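Local coordinates for protein endo-beta-1,4-mannanase (Alicyclobacillus acidocaldarius, PDB 4CD8) that hydrolyses internal beta-1,4-mannosidic linkages of mannans as a family GH113 endo-mannanase, at residues K111-G114 and W120-W123. Numbering follows the deposited sequence.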
loop_
_atom_site.group_PDB
_atom_site.type_symbol
_atom_site.label_atom_id
_atom_site.label_comp_id
_atom_site.label_asym_id
_atom_site.label_seq_id
_atom_site.Cartn_x
_atom_site.Cartn_y
_atom_site.Cartn_z
ATOM N N LYS A 111 -1.549 20.999 -18.982
ATOM C CA LYS A 111 -2.435 20.635 -20.090
ATOM C C LYS A 111 -3.073 19.262 -19.810
ATOM O O LYS A 111 -2.450 18.375 -19.191
ATOM C CB LYS A 111 -1.622 20.554 -21.393
ATOM C CG LYS A 111 -0.854 21.811 -21.824
ATOM C CD LYS A 111 -1.745 22.866 -22.493
ATOM C CE LYS A 111 -1.029 23.989 -23.275
ATOM N NZ LYS A 111 -0.575 25.167 -22.487
ATOM N N GLU A 112 -4.287 19.064 -20.318
ATOM C CA GLU A 112 -4.908 17.737 -20.293
ATOM C C GLU A 112 -4.267 16.804 -21.323
ATOM O O GLU A 112 -3.941 15.675 -21.005
ATOM C CB GLU A 112 -6.427 17.807 -20.583
ATOM C CG GLU A 112 -7.140 16.447 -20.431
ATOM C CD GLU A 112 -7.288 16.001 -18.989
ATOM O OE1 GLU A 112 -6.953 16.803 -18.077
ATOM O OE2 GLU A 112 -7.740 14.840 -18.756
ATOM N N HIS A 113 -4.097 17.286 -22.556
ATOM C CA HIS A 113 -3.613 16.426 -23.641
ATOM C C HIS A 113 -2.323 16.940 -24.246
ATOM O O HIS A 113 -1.964 18.105 -24.049
ATOM C CB HIS A 113 -4.683 16.311 -24.743
ATOM C CG HIS A 113 -5.903 15.573 -24.306
ATOM N ND1 HIS A 113 -7.109 16.192 -24.072
ATOM C CD2 HIS A 113 -6.082 14.266 -24.007
ATOM C CE1 HIS A 113 -7.991 15.291 -23.681
ATOM N NE2 HIS A 113 -7.389 14.113 -23.636
ATOM N N GLY A 114 -1.685 16.047 -25.019
ATOM C CA GLY A 114 -0.449 16.313 -25.736
ATOM C C GLY A 114 0.616 15.336 -25.290
ATOM O O GLY A 114 1.203 15.524 -24.227
ATOM N N TRP A 120 -1.457 15.692 -18.628
ATOM C CA TRP A 120 -1.967 14.491 -18.014
ATOM C C TRP A 120 -1.834 13.303 -18.956
ATOM O O TRP A 120 -1.442 12.218 -18.526
ATOM C CB TRP A 120 -3.407 14.709 -17.583
ATOM C CG TRP A 120 -3.491 15.431 -16.294
ATOM C CD1 TRP A 120 -3.871 16.720 -16.097
ATOM C CD2 TRP A 120 -3.221 14.882 -15.023
ATOM N NE1 TRP A 120 -3.815 17.023 -14.757
ATOM C CE2 TRP A 120 -3.434 15.902 -14.073
ATOM C CE3 TRP A 120 -2.774 13.627 -14.592
ATOM C CZ2 TRP A 120 -3.257 15.683 -12.697
ATOM C CZ3 TRP A 120 -2.574 13.414 -13.249
ATOM C CH2 TRP A 120 -2.837 14.427 -12.312
ATOM N N GLU A 121 -2.077 13.532 -20.246
ATOM C CA GLU A 121 -1.919 12.455 -21.224
ATOM C C GLU A 121 -0.516 11.885 -21.206
ATOM O O GLU A 121 -0.284 10.686 -21.162
ATOM C CB GLU A 121 -2.231 12.955 -22.634
ATOM C CG GLU A 121 -2.185 11.843 -23.678
ATOM C CD GLU A 121 -2.593 12.265 -25.065
ATOM O OE1 GLU A 121 -2.958 13.438 -25.320
ATOM O OE2 GLU A 121 -2.582 11.362 -25.916
ATOM N N ALA A 122 0.460 12.797 -21.209
ATOM C CA ALA A 122 1.827 12.343 -21.207
ATOM C C ALA A 122 2.195 11.606 -19.912
ATOM O O ALA A 122 2.903 10.598 -19.940
ATOM C CB ALA A 122 2.759 13.495 -21.431
ATOM N N TRP A 123 1.740 12.131 -18.772
ATOM C CA TRP A 123 2.031 11.476 -17.504
ATOM C C TRP A 123 1.393 10.091 -17.464
ATOM O O TRP A 123 2.042 9.130 -17.076
ATOM C CB TRP A 123 1.570 12.305 -16.313
ATOM C CG TRP A 123 1.855 11.611 -15.021
ATOM C CD1 TRP A 123 3.064 11.560 -14.351
ATOM C CD2 TRP A 123 0.973 10.721 -14.318
ATOM N NE1 TRP A 123 2.954 10.741 -13.250
ATOM C CE2 TRP A 123 1.676 10.231 -13.203
ATOM C CE3 TRP A 123 -0.366 10.320 -14.512
ATOM C CZ2 TRP A 123 1.115 9.341 -12.306
ATOM C CZ3 TRP A 123 -0.945 9.447 -13.580
ATOM C CH2 TRP A 123 -0.201 8.973 -12.499
#
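Glu121 OE1 takes the backbone N-H of Gly114 at 2.9 Å, an almost straight bond (176°) that meets the carboxylate from above its plane. The glutamate reaches that far because CG stands anti to its backbone N (chi1 -176°) and the chain runs extended from there. The same oxygen lies at the edge of the His113 ring, 3.5 Å from CD2, with ring and carboxylate planes nearly perpendicular. Two main-chain bonds continue the seam: Trp120 N donates to Lys111 O, and Glu121 N to Glu112 O, each 2.9 Å long. The side chain of Glu112, bent at chi2, brings OE1 to 3.7 Å from Trp120 CD1, its carboxylate turned 39° from the indole plane, while its OE2 is hydrogen-bonded to His158, whose ring stacks on Trp120. With an alanine at Glu121, the Gly114 N-H would probably lose its acceptor and the loop at His113 one of its ties to the helix. Ser119 OG bonds both Ala122 N and Gly114 O, so a serine N-cap also ties this helix start to the loop. The whole is a capped helix N-terminus, the first turn of helix 120-140 joined to the loop that follows strand 89-98 in the TIM barrel.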